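Local coordinates for tautomerase (Bordetella trematum, PDB 6VVR), which belongs to the tautomerase superfamily and assembles as a trimer of subunits, each built from two beta-alpha-beta units that share one mixed sheet, at residues A[1-6]-A[61-66]; A[5-10]-A[42-47]; A[17-22]-A[88-93]; A[82-87]-A[96-101]. All coordinates share one frame; numbering follows the deposited sequence.

Contact 1 of 4, residues A[1-6]-A[61-66]; sequences PLLNVH and ALVNVD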
loop_
_atom_site.group_PDB
_atom_site.type_symbol
_atom_site.label_atom_id
_atom_site.label_comp_id
_atom_site.label_asym_id
_atom_site.label_seq_id
_atom_site.Cartn_x
_atom_site.Cartn_y
_atom_site.Cartn_z
ATOM N N PRO A 1 -14.745 0.735 2.297
ATOM C CA PRO A 1 -13.298 0.791 2.554
ATOM C C PRO A 1 -12.558 -0.375 1.913
ATOM O O PRO A 1 -13.112 -1.472 1.817
ATOM C CB PRO A 1 -13.216 0.707 4.080
ATOM C CG PRO A 1 -14.507 1.343 4.541
ATOM C CD PRO A 1 -15.524 0.840 3.547
ATOM N N LEU A 2 -11.323 -0.136 1.488
ATOM C CA LEU A 2 -10.506 -1.135 0.816
ATOM C C LEU A 2 -9.360 -1.507 1.743
ATOM O O LEU A 2 -8.506 -0.668 2.047
ATOM C CB LEU A 2 -9.993 -0.608 -0.524
ATOM C CG LEU A 2 -11.131 -0.060 -1.404
ATOM C CD1 LEU A 2 -10.606 0.414 -2.728
ATOM C CD2 LEU A 2 -12.216 -1.105 -1.614
ATOM N N LEU A 3 -9.352 -2.755 2.201
ATOM C CA LEU A 3 -8.380 -3.226 3.179
ATOM C C LEU A 3 -7.348 -4.115 2.509
ATOM O O LEU A 3 -7.700 -5.003 1.727
ATOM C CB LEU A 3 -9.062 -4.006 4.304
ATOM C CG LEU A 3 -9.761 -3.231 5.421
ATOM C CD1 LEU A 3 -10.927 -2.395 4.896
ATOM C CD2 LEU A 3 -10.234 -4.194 6.497
ATOM N N ASN A 4 -6.080 -3.901 2.829
ATOM C CA ASN A 4 -5.068 -4.893 2.507
ATOM C C ASN A 4 -4.362 -5.263 3.797
ATOM O O ASN A 4 -3.933 -4.383 4.558
ATOM C CB ASN A 4 -4.099 -4.418 1.415
ATOM C CG ASN A 4 -3.518 -3.062 1.678
ATOM O OD1 ASN A 4 -2.385 -2.945 2.154
ATOM N ND2 ASN A 4 -4.262 -2.023 1.326
ATOM N N VAL A 5 -4.289 -6.568 4.050
ATOM C CA VAL A 5 -3.959 -7.124 5.353
ATOM C C VAL A 5 -2.697 -7.957 5.219
ATOM O O VAL A 5 -2.534 -8.710 4.253
ATOM C CB VAL A 5 -5.116 -7.986 5.891
ATOM C CG1 VAL A 5 -4.824 -8.430 7.321
ATOM C CG2 VAL A 5 -6.402 -7.204 5.800
ATOM N N HIS A 6 -1.821 -7.843 6.209
ATOM C CA HIS A 6 -0.471 -8.381 6.133
ATOM C C HIS A 6 -0.210 -9.133 7.425
ATOM O O HIS A 6 -0.249 -8.530 8.497
ATOM C CB HIS A 6 0.531 -7.238 5.931
ATOM C CG HIS A 6 0.186 -6.358 4.769
ATOM N ND1 HIS A 6 0.745 -6.525 3.520
ATOM C CD2 HIS A 6 -0.692 -5.331 4.654
ATOM C CE1 HIS A 6 0.243 -5.625 2.691
ATOM N NE2 HIS A 6 -0.633 -4.891 3.354
ATOM N N ALA A 61 1.079 -7.952 12.668
ATOM C CA ALA A 61 -0.014 -7.915 11.715
ATOM C C ALA A 61 -0.266 -6.458 11.385
ATOM O O ALA A 61 -0.049 -5.570 12.217
ATOM C CB ALA A 61 -1.294 -8.579 12.245
ATOM N N LEU A 62 -0.698 -6.215 10.155
ATOM C CA LEU A 62 -0.913 -4.858 9.673
ATOM C C LEU A 62 -2.175 -4.821 8.829
ATOM O O LEU A 62 -2.321 -5.625 7.905
ATOM C CB LEU A 62 0.286 -4.380 8.849
ATOM C CG LEU A 62 0.107 -3.010 8.194
ATOM C CD1 LEU A 62 0.048 -1.898 9.260
ATOM C CD2 LEU A 62 1.223 -2.761 7.185
ATOM N N VAL A 63 -3.085 -3.900 9.150
ATOM C CA VAL A 63 -4.283 -3.657 8.349
ATOM C C VAL A 63 -4.182 -2.244 7.790
ATOM O O VAL A 63 -4.211 -1.268 8.548
ATOM C CB VAL A 63 -5.576 -3.840 9.166
ATOM C CG1 VAL A 63 -6.807 -3.644 8.276
ATOM C CG2 VAL A 63 -5.624 -5.224 9.839
ATOM N N ASN A 64 -4.059 -2.131 6.470
ATOM C CA ASN A 64 -4.106 -0.851 5.780
ATOM C C ASN A 64 -5.500 -0.633 5.211
ATOM O O ASN A 64 -6.025 -1.504 4.506
ATOM C CB ASN A 64 -3.080 -0.807 4.649
ATOM C CG ASN A 64 -1.655 -0.857 5.153
ATOM O OD1 ASN A 64 -1.347 -0.355 6.233
ATOM N ND2 ASN A 64 -0.773 -1.467 4.366
ATOM N N VAL A 65 -6.083 0.534 5.493
ATOM C CA VAL A 65 -7.449 0.866 5.091
ATOM C C VAL A 65 -7.409 2.127 4.243
ATOM O O VAL A 65 -7.031 3.199 4.735
ATOM C CB VAL A 65 -8.372 1.085 6.298
ATOM C CG1 VAL A 65 -9.808 1.323 5.818
ATOM C CG2 VAL A 65 -8.278 -0.073 7.285
ATOM N N ASP A 66 -7.792 2.004 2.974
ATOM C CA ASP A 66 -8.058 3.162 2.137
ATOM C C ASP A 66 -9.561 3.385 2.158
ATOM O O ASP A 66 -10.327 2.501 1.753
ATOM C CB ASP A 66 -7.554 2.950 0.708
ATOM C CG ASP A 66 -6.044 2.855 0.636
ATOM O OD1 ASP A 66 -5.353 3.650 1.301
ATOM O OD2 ASP A 66 -5.542 1.977 -0.075
#

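Contact 2 of 4, residues A[5-10]-A[42-47]; sequences VHIMQG and LQEYAA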
loop_
_atom_site.group_PDB
_atom_site.type_symbol
_atom_site.label_atom_id
_atom_site.label_comp_id
_atom_site.label_asym_id
_atom_site.label_seq_id
_atom_site.Cartn_x
_atom_site.Cartn_y
_atom_site.Cartn_z
ATOM N N VAL A 5 -4.289 -6.568 4.050
ATOM C CA VAL A 5 -3.959 -7.124 5.353
ATOM C C VAL A 5 -2.697 -7.957 5.219
ATOM O O VAL A 5 -2.534 -8.710 4.253
ATOM C CB VAL A 5 -5.116 -7.986 5.891
ATOM C CG1 VAL A 5 -4.824 -8.430 7.321
ATOM C CG2 VAL A 5 -6.402 -7.204 5.800
ATOM N N HIS A 6 -1.821 -7.843 6.209
ATOM C CA HIS A 6 -0.471 -8.381 6.133
ATOM C C HIS A 6 -0.210 -9.133 7.425
ATOM O O HIS A 6 -0.249 -8.530 8.497
ATOM C CB HIS A 6 0.531 -7.238 5.931
ATOM C CG HIS A 6 0.186 -6.358 4.769
ATOM N ND1 HIS A 6 0.745 -6.525 3.520
ATOM C CD2 HIS A 6 -0.692 -5.331 4.654
ATOM C CE1 HIS A 6 0.243 -5.625 2.691
ATOM N NE2 HIS A 6 -0.633 -4.891 3.354
ATOM N N ILE A 7 -0.010 -10.450 7.332
ATOM C CA ILE A 7 0.095 -11.301 8.511
ATOM C C ILE A 7 1.290 -12.226 8.346
ATOM O O ILE A 7 1.833 -12.397 7.255
ATOM C CB ILE A 7 -1.186 -12.122 8.778
ATOM C CG1 ILE A 7 -1.455 -13.095 7.639
ATOM C CG2 ILE A 7 -2.380 -11.203 8.982
ATOM C CD1 ILE A 7 -2.596 -14.064 7.935
ATOM N N MET A 8 1.702 -12.818 9.460
ATOM C CA MET A 8 2.789 -13.779 9.432
ATOM C C MET A 8 2.299 -15.095 8.841
ATOM O O MET A 8 1.137 -15.481 9.015
ATOM C CB MET A 8 3.336 -14.019 10.844
ATOM C CG MET A 8 3.779 -12.759 11.573
ATOM S SD MET A 8 4.897 -11.785 10.557
ATOM C CE MET A 8 6.300 -12.880 10.404
ATOM N N GLN A 9 3.193 -15.774 8.127
ATOM C CA GLN A 9 2.949 -17.158 7.742
ATOM C C GLN A 9 2.664 -18.001 8.979
ATOM O O GLN A 9 3.167 -17.732 10.070
ATOM C CB GLN A 9 4.164 -17.738 7.013
ATOM C CG GLN A 9 4.345 -17.296 5.577
ATOM C CD GLN A 9 5.564 -17.940 4.936
ATOM O OE1 GLN A 9 6.237 -18.766 5.554
ATOM N NE2 GLN A 9 5.859 -17.556 3.700
ATOM N N GLY A 10 1.861 -19.040 8.805
ATOM C CA GLY A 10 1.662 -20.016 9.857
ATOM C C GLY A 10 0.235 -20.212 10.304
ATOM O O GLY A 10 -0.033 -21.178 11.035
ATOM N N LEU A 42 -5.489 -10.320 1.455
ATOM C CA LEU A 42 -4.564 -10.801 2.465
ATOM C C LEU A 42 -3.251 -11.253 1.844
ATOM O O LEU A 42 -3.225 -11.845 0.757
ATOM C CB LEU A 42 -5.199 -11.971 3.230
ATOM C CG LEU A 42 -4.422 -12.674 4.340
ATOM C CD1 LEU A 42 -3.999 -11.689 5.409
ATOM C CD2 LEU A 42 -5.302 -13.747 4.933
ATOM N N GLN A 43 -2.156 -10.982 2.559
ATOM C CA GLN A 43 -0.830 -11.475 2.205
ATOM C C GLN A 43 -0.106 -11.979 3.443
ATOM O O GLN A 43 -0.223 -11.379 4.518
ATOM C CB GLN A 43 0.022 -10.395 1.549
ATOM C CG GLN A 43 0.198 -10.617 0.069
ATOM C CD GLN A 43 0.468 -9.332 -0.661
ATOM O OE1 GLN A 43 0.730 -8.293 -0.044
ATOM N NE2 GLN A 43 0.383 -9.381 -1.983
ATOM N N GLU A 44 0.672 -13.054 3.271
ATOM C CA GLU A 44 1.435 -13.680 4.346
ATOM C C GLU A 44 2.928 -13.411 4.180
ATOM O O GLU A 44 3.447 -13.393 3.064
ATOM C CB GLU A 44 1.257 -15.200 4.377
ATOM C CG GLU A 44 -0.118 -15.758 4.485
ATOM C CD GLU A 44 -0.035 -17.260 4.716
ATOM O OE1 GLU A 44 0.789 -17.926 4.048
ATOM O OE2 GLU A 44 -0.738 -17.767 5.601
ATOM N N TYR A 45 3.631 -13.276 5.305
ATOM C CA TYR A 45 5.062 -12.984 5.304
ATOM C C TYR A 45 5.827 -14.012 6.121
ATOM O O TYR A 45 5.429 -14.344 7.243
ATOM C CB TYR A 45 5.356 -11.594 5.874
ATOM C CG TYR A 45 4.750 -10.503 5.036
ATOM C CD1 TYR A 45 3.377 -10.276 5.051
ATOM C CD2 TYR A 45 5.537 -9.732 4.192
ATOM C CE1 TYR A 45 2.815 -9.305 4.263
ATOM C CE2 TYR A 45 4.977 -8.746 3.399
ATOM C CZ TYR A 45 3.615 -8.541 3.443
ATOM O OH TYR A 45 3.038 -7.565 2.663
ATOM N N ALA A 46 6.944 -14.479 5.573
ATOM C CA ALA A 46 7.874 -15.284 6.350
ATOM C C ALA A 46 8.534 -14.414 7.413
ATOM O O ALA A 46 8.707 -13.208 7.232
ATOM C CB ALA A 46 8.933 -15.899 5.441
ATOM N N ALA A 47 8.909 -15.042 8.533
ATOM C CA ALA A 47 9.509 -14.291 9.631
ATOM C C ALA A 47 10.768 -13.554 9.179
ATOM O O ALA A 47 11.036 -12.429 9.621
ATOM C CB ALA A 47 9.816 -15.236 10.795
HETATM O O HOH W 1 -0.671 -17.151 8.050
HETATM O O HOH W 2 0.588 -20.046 6.361
#

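Contact 3 of 4, residues A[17-22]-A[88-93]; sequences TALLKA and SASLGM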
loop_
_atom_site.group_PDB
_atom_site.type_symbol
_atom_site.label_atom_id
_atom_site.label_comp_id
_atom_site.label_asym_id
_atom_site.label_seq_id
_atom_site.Cartn_x
_atom_site.Cartn_y
_atom_site.Cartn_z
ATOM N N THR A 17 -9.537 -17.450 6.659
ATOM C CA THR A 17 -10.916 -17.208 6.233
ATOM C C THR A 17 -11.695 -16.438 7.286
ATOM O O THR A 17 -12.385 -15.456 6.974
ATOM C CB THR A 17 -11.619 -18.535 5.948
ATOM O OG1 THR A 17 -11.026 -19.150 4.805
ATOM C CG2 THR A 17 -13.101 -18.315 5.701
ATOM N N ALA A 18 -11.627 -16.891 8.537
ATOM C CA ALA A 18 -12.352 -16.221 9.608
ATOM C C ALA A 18 -11.851 -14.803 9.807
ATOM O O ALA A 18 -12.642 -13.906 10.118
ATOM C CB ALA A 18 -12.231 -17.016 10.909
ATOM N N LEU A 19 -10.549 -14.582 9.613
ATOM C CA LEU A 19 -10.006 -13.234 9.743
ATOM C C LEU A 19 -10.639 -12.295 8.723
ATOM O O LEU A 19 -11.082 -11.196 9.067
ATOM C CB LEU A 19 -8.483 -13.270 9.579
ATOM C CG LEU A 19 -7.810 -11.905 9.374
ATOM C CD1 LEU A 19 -7.921 -11.051 10.643
ATOM C CD2 LEU A 19 -6.357 -12.051 8.949
ATOM N N LEU A 20 -10.698 -12.719 7.458
ATOM C CA LEU A 20 -11.289 -11.881 6.416
ATOM C C LEU A 20 -12.730 -11.521 6.744
ATOM O O LEU A 20 -13.131 -10.357 6.639
ATOM C CB LEU A 20 -11.212 -12.591 5.063
ATOM C CG LEU A 20 -9.826 -12.714 4.441
ATOM C CD1 LEU A 20 -9.873 -13.653 3.241
ATOM C CD2 LEU A 20 -9.306 -11.330 4.056
ATOM N N LYS A 21 -13.531 -12.518 7.138
ATOM C CA LYS A 21 -14.909 -12.248 7.525
ATOM C C LYS A 21 -14.975 -11.328 8.736
ATOM O O LYS A 21 -15.812 -10.418 8.786
ATOM C CB LYS A 21 -15.634 -13.559 7.816
ATOM C CG LYS A 21 -15.775 -14.459 6.608
ATOM C CD LYS A 21 -16.638 -15.667 6.949
ATOM C CE LYS A 21 -16.838 -16.568 5.746
ATOM N NZ LYS A 21 -18.064 -17.416 5.897
ATOM N N ALA A 22 -14.115 -11.559 9.734
ATOM C CA ALA A 22 -14.151 -10.721 10.931
ATOM C C ALA A 22 -13.756 -9.286 10.613
ATOM O O ALA A 22 -14.300 -8.346 11.198
ATOM C CB ALA A 22 -13.245 -11.290 12.022
ATOM N N SER A 88 -6.585 -9.514 16.469
ATOM C CA SER A 88 -6.148 -10.205 17.679
ATOM C C SER A 88 -7.005 -11.430 17.964
ATOM O O SER A 88 -6.476 -12.501 18.291
ATOM C CB SER A 88 -6.179 -9.250 18.871
ATOM O OG SER A 88 -5.593 -8.019 18.531
ATOM N N ALA A 89 -8.328 -11.294 17.855
ATOM C CA ALA A 89 -9.203 -12.423 18.159
ATOM C C ALA A 89 -9.062 -13.532 17.123
ATOM O O ALA A 89 -8.898 -14.707 17.478
ATOM C CB ALA A 89 -10.651 -11.956 18.252
ATOM N N SER A 90 -9.113 -13.178 15.833
ATOM C CA SER A 90 -9.127 -14.199 14.786
ATOM C C SER A 90 -7.831 -14.994 14.739
ATOM O O SER A 90 -7.835 -16.188 14.430
ATOM C CB SER A 90 -9.391 -13.560 13.422
ATOM O OG SER A 90 -10.565 -12.787 13.437
ATOM N N LEU A 91 -6.711 -14.357 15.012
ATOM C CA LEU A 91 -5.406 -14.992 14.868
ATOM C C LEU A 91 -4.781 -15.388 16.199
ATOM O O LEU A 91 -3.664 -15.917 16.209
ATOM C CB LEU A 91 -4.438 -14.061 14.113
ATOM C CG LEU A 91 -4.908 -13.587 12.734
ATOM C CD1 LEU A 91 -3.766 -12.926 11.965
ATOM C CD2 LEU A 91 -5.497 -14.735 11.938
ATOM N N GLY A 92 -5.467 -15.152 17.315
ATOM C CA GLY A 92 -4.883 -15.463 18.613
ATOM C C GLY A 92 -3.631 -14.662 18.891
ATOM O O GLY A 92 -2.637 -15.203 19.395
ATOM N N MET A 93 -3.645 -13.384 18.532
ATOM C CA MET A 93 -2.489 -12.513 18.655
ATOM C C MET A 93 -2.691 -11.520 19.781
ATOM O O MET A 93 -3.820 -11.176 20.137
ATOM C CB MET A 93 -2.262 -11.718 17.373
ATOM C CG MET A 93 -1.718 -12.485 16.231
ATOM S SD MET A 93 -1.518 -11.252 14.950
ATOM C CE MET A 93 -0.200 -10.254 15.636
#

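Contact 4 of 4, residues A[82-87]-A[96-101]; sequences ALNQAV and KDVRVV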
loop_
_atom_site.group_PDB
_atom_site.type_symbol
_atom_site.label_atom_id
_atom_site.label_comp_id
_atom_site.label_asym_id
_atom_site.label_seq_id
_atom_site.Cartn_x
_atom_site.Cartn_y
_atom_site.Cartn_z
ATOM N N ALA A 82 -11.849 -1.587 16.347
ATOM C CA ALA A 82 -12.562 -2.797 15.951
ATOM C C ALA A 82 -11.710 -3.674 15.044
ATOM O O ALA A 82 -11.757 -4.906 15.138
ATOM C CB ALA A 82 -13.880 -2.432 15.261
ATOM N N LEU A 83 -10.938 -3.062 14.142
ATOM C CA LEU A 83 -10.054 -3.852 13.291
ATOM C C LEU A 83 -8.928 -4.487 14.100
ATOM O O LEU A 83 -8.614 -5.668 13.914
ATOM C CB LEU A 83 -9.491 -2.982 12.167
ATOM C CG LEU A 83 -10.524 -2.555 11.118
ATOM C CD1 LEU A 83 -9.924 -1.526 10.179
ATOM C CD2 LEU A 83 -11.041 -3.766 10.342
ATOM N N ASN A 84 -8.310 -3.724 15.011
ATOM C CA ASN A 84 -7.270 -4.299 15.861
ATOM C C ASN A 84 -7.797 -5.516 16.617
ATOM O O ASN A 84 -7.163 -6.578 16.625
ATOM C CB ASN A 84 -6.727 -3.241 16.831
ATOM C CG ASN A 84 -5.254 -3.489 17.226
ATOM O OD1 ASN A 84 -4.971 -4.237 18.164
ATOM N ND2 ASN A 84 -4.325 -2.849 16.516
ATOM N N GLN A 85 -8.969 -5.386 17.237
ATOM C CA GLN A 85 -9.535 -6.503 17.993
ATOM C C GLN A 85 -9.926 -7.670 17.087
ATOM O O GLN A 85 -9.779 -8.833 17.486
ATOM C CB GLN A 85 -10.734 -6.018 18.821
ATOM C CG GLN A 85 -10.344 -5.014 19.933
ATOM C CD GLN A 85 -11.537 -4.253 20.512
ATOM O OE1 GLN A 85 -12.632 -4.282 19.960
ATOM N NE2 GLN A 85 -11.312 -3.544 21.623
ATOM N N ALA A 86 -10.398 -7.391 15.868
ATOM C CA ALA A 86 -10.716 -8.468 14.932
ATOM C C ALA A 86 -9.480 -9.292 14.588
ATOM O O ALA A 86 -9.542 -10.526 14.522
ATOM C CB ALA A 86 -11.353 -7.889 13.665
ATOM N N VAL A 87 -8.342 -8.628 14.366
ATOM C CA VAL A 87 -7.107 -9.358 14.088
ATOM C C VAL A 87 -6.687 -10.172 15.306
ATOM O O VAL A 87 -6.438 -11.378 15.211
ATOM C CB VAL A 87 -5.986 -8.396 13.657
ATOM C CG1 VAL A 87 -4.676 -9.165 13.497
ATOM C CG2 VAL A 87 -6.348 -7.678 12.372
ATOM N N LYS A 96 -0.966 -5.719 21.012
ATOM C CA LYS A 96 0.195 -4.840 20.929
ATOM C C LYS A 96 1.021 -5.100 19.675
ATOM O O LYS A 96 1.839 -4.252 19.294
ATOM C CB LYS A 96 1.075 -5.000 22.174
ATOM C CG LYS A 96 1.779 -6.352 22.268
ATOM C CD LYS A 96 2.824 -6.384 23.388
ATOM C CE LYS A 96 3.542 -7.729 23.454
ATOM N NZ LYS A 96 4.544 -7.897 22.360
ATOM N N ASP A 97 0.831 -6.253 19.033
ATOM C CA ASP A 97 1.585 -6.656 17.855
ATOM C C ASP A 97 0.881 -6.288 16.556
ATOM O O ASP A 97 1.408 -6.571 15.477
ATOM C CB ASP A 97 1.840 -8.168 17.894
ATOM C CG ASP A 97 2.781 -8.574 19.023
ATOM O OD1 ASP A 97 3.635 -7.748 19.414
ATOM O OD2 ASP A 97 2.671 -9.717 19.517
ATOM N N VAL A 98 -0.294 -5.680 16.641
ATOM C CA VAL A 98 -1.121 -5.350 15.488
ATOM C C VAL A 98 -1.059 -3.846 15.278
ATOM O O VAL A 98 -1.002 -3.087 16.248
ATOM C CB VAL A 98 -2.573 -5.812 15.717
ATOM C CG1 VAL A 98 -3.438 -5.518 14.499
ATOM C CG2 VAL A 98 -2.600 -7.297 16.045
ATOM N N ARG A 99 -1.061 -3.416 14.016
ATOM C CA ARG A 99 -1.171 -2.007 13.670
ATOM C C ARG A 99 -2.246 -1.833 12.603
ATOM O O ARG A 99 -2.411 -2.693 11.734
ATOM C CB ARG A 99 0.161 -1.443 13.161
ATOM C CG ARG A 99 1.237 -1.289 14.232
ATOM C CD ARG A 99 0.802 -0.356 15.369
ATOM N NE ARG A 99 1.865 -0.205 16.373
ATOM C CZ ARG A 99 2.064 -1.040 17.392
ATOM N NH1 ARG A 99 3.055 -0.819 18.250
ATOM N NH2 ARG A 99 1.276 -2.098 17.557
ATOM N N VAL A 100 -2.971 -0.715 12.679
ATOM C CA VAL A 100 -3.985 -0.336 11.697
ATOM C C VAL A 100 -3.651 1.061 11.200
ATOM O O VAL A 100 -3.386 1.953 12.009
ATOM C CB VAL A 100 -5.404 -0.338 12.296
ATOM C CG1 VAL A 100 -6.431 0.054 11.215
ATOM C CG2 VAL A 100 -5.737 -1.671 12.913
ATOM N N VAL A 101 -3.676 1.254 9.881
ATOM C CA VAL A 101 -3.414 2.547 9.257
ATOM C C VAL A 101 -4.614 2.907 8.391
ATOM O O VAL A 101 -5.033 2.107 7.547
ATOM C CB VAL A 101 -2.142 2.520 8.395
ATOM C CG1 VAL A 101 -1.909 3.890 7.751
ATOM C CG2 VAL A 101 -0.955 2.065 9.225
HETATM O O HOH W 3 -3.483 -0.266 15.635
#

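Contact 1 of 4, residues A[1-6]-A[61-66]
Asn4 OD1 is gripped by two donors. Asn64 ND2 reaches Asn4 OD1 from the facing strand at 3.1 Å. His6 NE2 reaches Asn4 OD1 along its own strand at 2.9 Å. The His6 bond is nearly straight (170° at the hydrogen), lies in the ring plane and meets a lone pair of OD1. Asn64 ND2 comes from above the carbonyl plane, and the amide planes are turned 61° apart. Asn4 CG sits in the crowded position between the backbone N and the carbonyl carbon (chi1 50°), which swings OD1 over CB of Asn64. The other ring nitrogen, His6 ND1, is held by Tyr45 OH, so the ring is fixed at both ends.

The backbone beneath is an antiparallel ladder at the centre of the mixed sheet. It joins the first strands of the two beta-alpha-beta units of the tautomerase fold. Leu2 pairs with Asp66, Asn4 with Asn64 and His6 with Leu62 as hydrogen-bonded pairs. Each has two N-H to O bonds, such as Leu2 N to Asp66 O at 2.8 Å. Between them lie the non-hydrogen-bonded pairs Leu3-Val65 and Val5-Val63. Their side chains point to the opposite face, where helices 13-31 and 73-91 pack. There Leu3 lies alongside Val65, with Leu3 CG 4.0 Å from Val65 CG2. The Leu3 and Val63 side chains cross obliquely, with Leu3 CD2 3.9 Å from Val63 CG1. Pro1 CB touches Val65 CG1 at 3.9 Å. On the face of Asn4 and His6, Asp66 forms salt bridges with Arg103 of its own chain and Arg103 of the second subunit.

Contact 2 of 4, residues A[5-10]-A[42-47]
His6 and Tyr45 both set CG anti to the carbonyl carbon, at chi1 -53° and -63°, and so lay their rings side by side, pointing the same way. They meet rim to rim, with planes 46° apart and neither over the face of the other. Tyr45 OH lies at the edge of the His6 ring, and a hydrogen bond of 2.7 Å joins it to His6 ND1. Tyr45 CE1 also touches His6 CB at 3.5 Å.

The strands run parallel, 2-8 beside 39-45, as the two strands of a beta-alpha-beta crossover whose helix is 13-31. Backbone bonds shuttle between them: Gln43 N to Val5 O, Ile7 N to Gln43 O, Tyr45 N to Ile7 O. The last rung differs. Gln9 N reaches Tyr45 O at 2.8 Å from above the carbonyl plane. On the face toward helix 13-31, Ile7 CG1 takes the crowded position between N and the carbonyl carbon. The side chain crosses Leu42 at about a right angle, with Ile7 CG1 3.7 Å from Leu42 CD1. At the strand ends, the bent chain of Met8 carries CE to 3.6 Å from Ala47 CA.

Two waters close the outer end. One donates to Met8 O and to Glu44 OE2. The other accepts from Gly10 N and donates to Glu44 OE2 at 2.7 Å. Lys16 makes a salt bridge to the same Glu44 oxygen. With a lysine and two donating waters gathered at OE2, the Glu44 carboxylate is probably stabilised in its charged form.

Contact 3 of 4, residues A[17-22]-A[88-93]
Leu19 and Ser90 make the tight part of this contact. Their CA atoms are only 5.2 Å apart, and Ser90 CB rests directly against the helix backbone, 3.7 Å from Leu19 CA. Ser90 OG also lies against the methyl group of Ala22, 3.4 Å from Ala22 CB. That hydroxyl makes its hydrogen bond inside its own helix, to Ala86 O, so it meets the other helix by packing alone. No hydrogen bond crosses between 17-22 and 88-93.

The contact joins helices 13-31 and 73-91, one from each beta-alpha-beta unit, which lie next to each other on one face of the sheet. On the sheet side of Ser90, Leu19 and Leu91 cross obliquely. Leu19 CG is anti to the backbone N (chi1 167°), and its CD2 branch meets both methyl groups of Leu91. The spacing is 4.1 Å from Leu19 CD2 to Leu91 CD1. Both leucines also pack on Ile7 of strand 2-8.

The other side is loose. Ala18 is exposed, and the nearest atoms there are Ala18 O and Ser90 OG, 4.1 Å apart. After Leu91, away from 17-22, the chain turns out of helix 73-91 through a Schellman motif. Met93 N bonds back to Ser88 O at 3.0 Å, and Gly92 N makes a weak bond to Ala89 O. Gly92 takes positive phi (62°), which favours glycine.

Contact 4 of 4, residues A[82-87]-A[96-101]
The second beta-alpha-beta unit, strand 61-68, helix 73-91 and strand 98-105, packs its helix on its closing strand here. The helix and strand segments run at 145° to each other, with their axes 8.2 Å apart at closest approach. Val98 and Val100 point toward the helix, while Arg99 between them points away.

Val98 carries the contact. Val98 CG2 lies 3.8 Å from Val87 CG1, the side chains crossing obliquely. Val98 CG1 lies 3.5 Å from Asn84 ND2, as the two side chains slide past each other in opposite directions. The Val100 and Leu83 side chains cross at about a right angle, with Val100 CG1 4.0 Å from Leu83 CD1. Leu83 and Val87 also pack on strand 61-68 and on Leu23 of helix 13-31, so this patch belongs to the layer between sheet and helices.

One direct polar link spans the contact. Asn84 CG is anti to the backbone N (chi1 -151°), which brings ND2 to the strand edge. There Asn84 ND2 makes a weak hydrogen bond to Val98 O at 3.3 Å. A water accepts weakly from Asn84 ND2 and from Val100 N, bridging helix and strand a second time. Val100 also bonds through its backbone to the third subunit, and Gly115 of that subunit packs on Asn84.

Val98 O has a stronger partner in Arg99 NH2, at 2.8 Å. The same NH2 donates to Lys96 O, tying the 3-10 turn to the strand. Both oxygens lie close to the guanidinium plane, yet NH2 stands above the plane of each carbonyl, 52° out of that of Val98.

From the N terminus, strand 2-8 opens contacts 1 and 2, which share Val5 and His6. Contact 2 closes the shorter loop, through helix 13-31 to strand 39-45, and completes the first beta-alpha-beta unit. That loop nests within the longer one of contact 1, which brings strand 61-68 to the other edge of strand 2-8. Contact 4 follows in series and closes the second unit across the end of helix 73-91 and the short loop after it. Contact 3 crosses all three, because it runs from helix 13-31 to the end of helix 73-91. Contacts 1 and 2 therefore knit the sheet, contact 4 lays one helix on it, and contact 3 joins the two helices.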